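PDB 3G7Q: valine-pyruvate aminotransferase, which catalyses pyridoxal 5'-phosphate-dependent transfer of the amino group of L-valine to pyruvate, giving 3-methyl-2-oxobutanoate and L-alanine. Local coordinates for residues A[109-112]-A[113-116]; A[237-240]-A[241-244]; A[317-320]-A[321-325]. All coordinates share one frame; numbering follows the deposited sequence.

Contact 1: residues A[109-112]-A[113-116]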
# COMPACT_ATOMS: atom_id res chain seq x y z
N SER A 109 -3.13 6.47 1.47
CA SER A 109 -2.70 6.24 0.09
C SER A 109 -3.74 6.83 -0.88
O SER A 109 -3.41 7.30 -1.96
CB SER A 109 -2.52 4.75 -0.17
OG SER A 109 -3.72 4.05 0.12
N ALA A 110 -5.01 6.74 -0.50
CA ALA A 110 -6.07 7.36 -1.29
C ALA A 110 -5.77 8.85 -1.52
O ALA A 110 -5.79 9.32 -2.66
CB ALA A 110 -7.40 7.18 -0.60
N PHE A 111 -5.46 9.59 -0.46
CA PHE A 111 -5.20 11.03 -0.62
C PHE A 111 -3.91 11.34 -1.39
O PHE A 111 -3.86 12.32 -2.15
CB PHE A 111 -5.30 11.76 0.72
CG PHE A 111 -6.72 11.87 1.17
CD1 PHE A 111 -7.53 12.88 0.68
CD2 PHE A 111 -7.28 10.91 2.00
CE1 PHE A 111 -8.85 12.96 1.06
CE2 PHE A 111 -8.59 10.98 2.37
CZ PHE A 111 -9.38 12.01 1.90
N PHE A 112 -2.90 10.48 -1.25
CA PHE A 112 -1.69 10.63 -2.02
C PHE A 112 -2.00 10.61 -3.51
O PHE A 112 -1.48 11.41 -4.28
CB PHE A 112 -0.68 9.53 -1.66
CG PHE A 112 0.61 9.65 -2.40
CD1 PHE A 112 1.54 10.62 -2.04
CD2 PHE A 112 0.90 8.80 -3.45
CE1 PHE A 112 2.73 10.75 -2.73
CE2 PHE A 112 2.08 8.92 -4.13
CZ PHE A 112 3.00 9.89 -3.78
N TYR A 113 -2.86 9.68 -3.93
CA TYR A 113 -3.25 9.64 -5.35
C TYR A 113 -4.04 10.90 -5.74
O TYR A 113 -3.75 11.52 -6.76
CB TYR A 113 -4.11 8.42 -5.69
CG TYR A 113 -3.40 7.09 -5.54
CD1 TYR A 113 -2.18 6.86 -6.18
CD2 TYR A 113 -3.96 6.05 -4.82
CE1 TYR A 113 -1.51 5.65 -6.05
CE2 TYR A 113 -3.30 4.82 -4.69
CZ TYR A 113 -2.08 4.64 -5.30
OH TYR A 113 -1.41 3.43 -5.18
N LEU A 114 -5.01 11.28 -4.93
CA LEU A 114 -5.83 12.44 -5.27
C LEU A 114 -4.99 13.70 -5.36
O LEU A 114 -5.11 14.43 -6.34
CB LEU A 114 -6.99 12.60 -4.26
CG LEU A 114 -7.96 11.40 -4.24
CD1 LEU A 114 -8.97 11.58 -3.11
CD2 LEU A 114 -8.63 11.22 -5.60
N PHE A 115 -4.11 13.92 -4.38
CA PHE A 115 -3.24 15.11 -4.39
C PHE A 115 -2.40 15.14 -5.66
O PHE A 115 -2.29 16.17 -6.31
CB PHE A 115 -2.35 15.19 -3.13
CG PHE A 115 -3.11 15.23 -1.81
CD1 PHE A 115 -4.41 15.75 -1.71
CD2 PHE A 115 -2.49 14.82 -0.63
CE1 PHE A 115 -5.08 15.79 -0.48
CE2 PHE A 115 -3.15 14.87 0.58
CZ PHE A 115 -4.45 15.36 0.66
N ASN A 116 -1.85 13.99 -6.03
CA ASN A 116 -1.09 13.89 -7.28
C ASN A 116 -1.92 14.12 -8.53
O ASN A 116 -1.43 14.65 -9.51
CB ASN A 116 -0.41 12.53 -7.40
CG ASN A 116 0.89 12.47 -6.64
OD1 ASN A 116 1.89 13.03 -7.08
ND2 ASN A 116 0.88 11.81 -5.48
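Phe112 and Asn116, one turn apart on helix 107-118, meet through the Asn116 amide nitrogen, which lies over the Phe112 ring and donates to the Phe112 carbonyl. Asn116 ND2 sits over the centre of that ring, 3.2 Å above its plane, and its bond to Phe112 O measures 2.7 Å from ND2 to O. The ring is carried there by a trans first torsion (chi1 -178°), which turns CG away from the Phe112 nitrogen and to the side of its own carbonyl. Asn116 CG stays beside its backbone nitrogen, and its amide plane stands 70° from the ring. Phe112 O also receives the helical bond from Asn116 N, 3.1 Å away; the two donors arrive from opposite faces of the carbonyl plane, and ND2 lies above that plane.

Phe111 and Phe115 form the next pair round the helix. Phe115 CG stays beside its own backbone nitrogen (chi1 -58°), which lays the ring back over the preceding turn, with Phe111 O 3.0 Å above its plane near the rim. Phe111 CB makes a CH-pi contact, 4.1 Å from the Phe115 ring centroid, while the two rings meet obliquely. Leu114 CD1 packs obliquely to the Phe111 ring, and these two reach strands 216-219 and 242-247 of the large sheet.

Tyr113 lies against Ser109 O, which accepts its backbone N-H, and extends to helix 265-278. Phe115 also packs edge-to-face with Phe151. The chemistry divides the helix: aromatic and aliphatic groups fill its buried flank, whereas on the exposed side the Asn116 amide lies over one Phe112 face and adds a second donor to a carbonyl already bonded to Asn116 N.

Contact 2: residues A[237-240]-A[241-244]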
# COMPACT_ATOMS: atom_id res chain seq x y z
N LEU A 237 -24.24 12.76 0.99
CA LEU A 237 -24.15 13.46 -0.27
C LEU A 237 -23.23 12.77 -1.25
O LEU A 237 -22.08 12.46 -0.92
CB LEU A 237 -23.58 14.87 -0.06
CG LEU A 237 -23.41 15.80 -1.29
CD1 LEU A 237 -24.75 16.14 -1.93
CD2 LEU A 237 -22.67 17.10 -0.93
N TRP A 238 -23.72 12.53 -2.45
CA TRP A 238 -22.85 12.08 -3.54
C TRP A 238 -23.43 12.52 -4.87
O TRP A 238 -24.66 12.55 -5.06
CB TRP A 238 -22.59 10.56 -3.57
CG TRP A 238 -21.48 10.26 -4.58
CD1 TRP A 238 -20.12 10.36 -4.36
CD2 TRP A 238 -21.63 9.87 -5.95
NE1 TRP A 238 -19.43 10.07 -5.52
CE2 TRP A 238 -20.33 9.75 -6.50
CE3 TRP A 238 -22.73 9.61 -6.76
CZ2 TRP A 238 -20.11 9.38 -7.82
CZ3 TRP A 238 -22.52 9.26 -8.06
CH2 TRP A 238 -21.22 9.13 -8.59
N ASN A 239 -22.54 12.99 -5.74
CA ASN A 239 -22.88 13.31 -7.13
C ASN A 239 -21.58 13.14 -7.91
O ASN A 239 -20.51 12.96 -7.30
CB ASN A 239 -23.54 14.69 -7.27
CG ASN A 239 -22.64 15.82 -6.86
OD1 ASN A 239 -21.55 15.97 -7.39
ND2 ASN A 239 -23.13 16.66 -5.94
N PRO A 240 -21.64 13.14 -9.24
CA PRO A 240 -20.40 12.90 -10.00
C PRO A 240 -19.20 13.85 -9.79
O PRO A 240 -18.11 13.50 -10.23
CB PRO A 240 -20.88 12.96 -11.45
CG PRO A 240 -22.30 12.54 -11.38
CD PRO A 240 -22.80 13.23 -10.13
N ASN A 241 -19.40 15.01 -9.16
CA ASN A 241 -18.28 15.91 -8.86
C ASN A 241 -17.74 15.70 -7.44
O ASN A 241 -16.92 16.49 -6.95
CB ASN A 241 -18.68 17.37 -9.02
CG ASN A 241 -17.47 18.30 -9.14
OD1 ASN A 241 -16.55 18.01 -9.87
ND2 ASN A 241 -17.49 19.42 -8.42
N ILE A 242 -18.23 14.67 -6.76
CA ILE A 242 -17.76 14.37 -5.41
C ILE A 242 -16.88 13.13 -5.44
O ILE A 242 -17.14 12.18 -6.17
CB ILE A 242 -18.92 14.22 -4.43
CG1 ILE A 242 -19.55 15.59 -4.21
CG2 ILE A 242 -18.41 13.65 -3.09
CD1 ILE A 242 -20.70 15.60 -3.34
N ILE A 243 -15.81 13.17 -4.67
CA ILE A 243 -14.91 12.04 -4.49
C ILE A 243 -15.06 11.67 -3.02
O ILE A 243 -14.72 12.46 -2.16
CB ILE A 243 -13.45 12.36 -4.83
CG1 ILE A 243 -13.32 12.90 -6.29
CG2 ILE A 243 -12.56 11.11 -4.67
CD1 ILE A 243 -11.91 13.40 -6.61
N LEU A 244 -15.54 10.46 -2.75
CA LEU A 244 -15.84 10.01 -1.39
C LEU A 244 -14.89 8.90 -0.97
O LEU A 244 -14.86 7.86 -1.63
CB LEU A 244 -17.30 9.54 -1.38
CG LEU A 244 -17.98 8.98 -0.15
CD1 LEU A 244 -17.81 9.92 1.00
CD2 LEU A 244 -19.47 8.75 -0.49
O HOH W 1 -16.29 12.35 -8.76
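The Trp238 indole meets Ile242 O and Leu244 CB, both oblique to its ring, and has Pro240 N over one face, 4.0 Å above its plane and toward the rim. Trp238 NE1 gives Ile242 O a weak hydrogen bond, and CD1 of the indole meets Ile242 CG2 at 3.9 Å. The amides of Asn239 and Asn241 lie side by side, planes only 6° apart.

Asn239 OD1 accepts from Asn241 N at 2.9 Å, in the carbonyl plane, forming an Asx turn. With chi1 at 63° the Asn239 amide sits between its own backbone nitrogen and carbonyl, which brings OD1 to Asn241 N. Around it runs a type I beta turn from Asn239 to Ile242, closed by Ile242 N bonding to Asn239 O at 2.9 Å. Ile242 CD1 presses on Leu237 CG at 3.4 Å, tighter than usual for carbons.

A water donates to both Pro240 O and Ile242 O, and Asn264 ND2 also bonds Pro240 O. Outside the turn, Asn239 ND2 binds Asp206 of helix 199-211 and Asn241 ND2 binds Ile214 O. Side-chain carbonyl, backbone and water together hold the turn that leads the chain into strand 242-247, with Trp238 and Leu237 packed beside the first strand residue.

Contact 3: residues A[317-320]-A[321-325]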
# COMPACT_ATOMS: atom_id res chain seq x y z
N GLN A 317 -18.99 9.40 28.59
CA GLN A 317 -18.29 9.07 29.83
C GLN A 317 -16.98 9.85 29.95
O GLN A 317 -16.66 10.38 31.02
CB GLN A 317 -18.02 7.57 29.86
CG GLN A 317 -19.27 6.75 30.15
CD GLN A 317 -19.15 5.27 29.85
OE1 GLN A 317 -20.10 4.50 30.07
NE2 GLN A 317 -18.02 4.87 29.30
N THR A 318 -16.25 9.95 28.85
CA THR A 318 -14.97 10.67 28.86
C THR A 318 -15.15 12.17 29.12
O THR A 318 -14.38 12.78 29.89
CB THR A 318 -14.23 10.42 27.53
OG1 THR A 318 -14.03 9.01 27.37
CG2 THR A 318 -12.90 11.19 27.49
N ILE A 319 -16.17 12.77 28.53
CA ILE A 319 -16.44 14.18 28.80
C ILE A 319 -16.75 14.37 30.27
O ILE A 319 -16.31 15.34 30.89
CB ILE A 319 -17.57 14.72 27.91
CG1 ILE A 319 -17.07 14.83 26.47
CG2 ILE A 319 -18.05 16.10 28.41
CD1 ILE A 319 -18.14 15.20 25.42
N ALA A 320 -17.53 13.46 30.84
CA ALA A 320 -17.88 13.57 32.26
C ALA A 320 -16.62 13.50 33.14
O ALA A 320 -16.54 14.23 34.12
CB ALA A 320 -18.87 12.49 32.67
N ILE A 321 -15.66 12.65 32.77
CA ILE A 321 -14.38 12.54 33.50
C ILE A 321 -13.66 13.87 33.40
O ILE A 321 -13.26 14.44 34.41
CB ILE A 321 -13.49 11.39 32.97
CG1 ILE A 321 -14.10 10.02 33.26
CG2 ILE A 321 -12.07 11.44 33.60
CD1 ILE A 321 -13.39 8.84 32.54
N ILE A 322 -13.54 14.40 32.19
CA ILE A 322 -12.89 15.69 31.97
C ILE A 322 -13.51 16.77 32.84
O ILE A 322 -12.80 17.53 33.52
CB ILE A 322 -12.93 16.12 30.48
CG1 ILE A 322 -12.06 15.18 29.61
CG2 ILE A 322 -12.48 17.59 30.30
CD1 ILE A 322 -12.24 15.41 28.11
N ARG A 323 -14.83 16.85 32.83
CA ARG A 323 -15.52 17.89 33.58
C ARG A 323 -15.40 17.78 35.11
O ARG A 323 -15.59 18.78 35.83
CB ARG A 323 -16.97 17.96 33.11
CG ARG A 323 -17.10 18.53 31.70
CD ARG A 323 -16.89 20.02 31.71
NE ARG A 323 -16.88 20.65 30.38
CZ ARG A 323 -15.88 21.33 29.82
NH1 ARG A 323 -14.73 21.52 30.45
NH2 ARG A 323 -16.07 21.86 28.61
N ARG A 324 -15.04 16.61 35.62
CA ARG A 324 -14.75 16.49 37.07
C ARG A 324 -13.48 17.23 37.41
O ARG A 324 -13.30 17.63 38.55
CB ARG A 324 -14.64 15.05 37.51
CG ARG A 324 -16.02 14.40 37.60
CD ARG A 324 -16.02 13.11 38.34
NE ARG A 324 -15.57 12.00 37.54
CZ ARG A 324 -14.45 11.31 37.73
NH1 ARG A 324 -13.59 11.57 38.72
NH2 ARG A 324 -14.20 10.31 36.90
N TYR A 325 -12.60 17.41 36.42
CA TYR A 325 -11.28 18.05 36.64
C TYR A 325 -11.11 19.42 36.05
O TYR A 325 -10.29 20.21 36.56
CB TYR A 325 -10.18 17.14 36.08
CG TYR A 325 -9.99 15.86 36.85
CD1 TYR A 325 -9.15 15.82 37.96
CD2 TYR A 325 -10.68 14.67 36.50
CE1 TYR A 325 -8.98 14.67 38.68
CE2 TYR A 325 -10.54 13.53 37.25
CZ TYR A 325 -9.66 13.53 38.33
OH TYR A 325 -9.46 12.40 39.09
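Ile319 and Arg323 touch along one flank of helix 299-325, side by side and pointing the same way, with Ile319 CG2 4.2 Å from Arg323 CG. The CG2 branch of Ile319, trans to its backbone nitrogen, faces Arg323 CG, which stays beside its own nitrogen and also rests 3.4 Å from Ile319 O. Beside them, Ile322 CG1 lies 3.3 Å from Thr318 O, and Ile321 CG1 takes the matching place next to Gln317 O.

Helical hydrogen bonds set this spacing. Ile322 N reaches Thr318 O at 2.9 Å, with an N-H...O angle of 171°, and Arg323 N reaches Ile319 O at the same distance. The bond of Arg324 N to Ala320 O is weak, at 3.2 Å and 135°. Tyr325 N bonds to Ile322 O.

The polar ends are positioned from further out. Arg323 bends at chi2 (-75°), leading its guanidinium away from the helix toward backbone oxygens of Cys331, Leu326 and Glu163. Arg324 forms a salt bridge with Glu400, whose carboxylate also bonds Tyr325 OH, and Thr318 OG1 bonds Arg314 O.

Across the fold, Ile319 and Ile322 pack against strands 332-334 and 341-345, through Ile333 and Leu342, and Leu342 also meets Thr318. Helix 396-416 receives Thr318 at Ile399 and Tyr325 at Val403 and Ala407, placing the C-terminal part of helix 299-325 against both that helix and the six-stranded sheet.

Contacts 1, 2 and 3 follow one another along the chain, all within the class I and II aminotransferase region. The first two are neighbours, their centres about 16 Å apart, and touch where Leu114 CD1 of helix 107-118 packs on Ile243 CG2 of strand 242-247, at 3.9 Å. Contact 2 leads into that strand of the seven-stranded sheet, and contact 1 lies on a helix packed on the same sheet. Contact 3 lies across the chain's centre, about 38 Å from both by centres, in the C-terminal part of helix 299-325 and against the six-stranded sheet. This is consistent with the large and small domains of class I aminotransferases, contacts 1 and 2 probably belonging to the former and contact 3 to the latter.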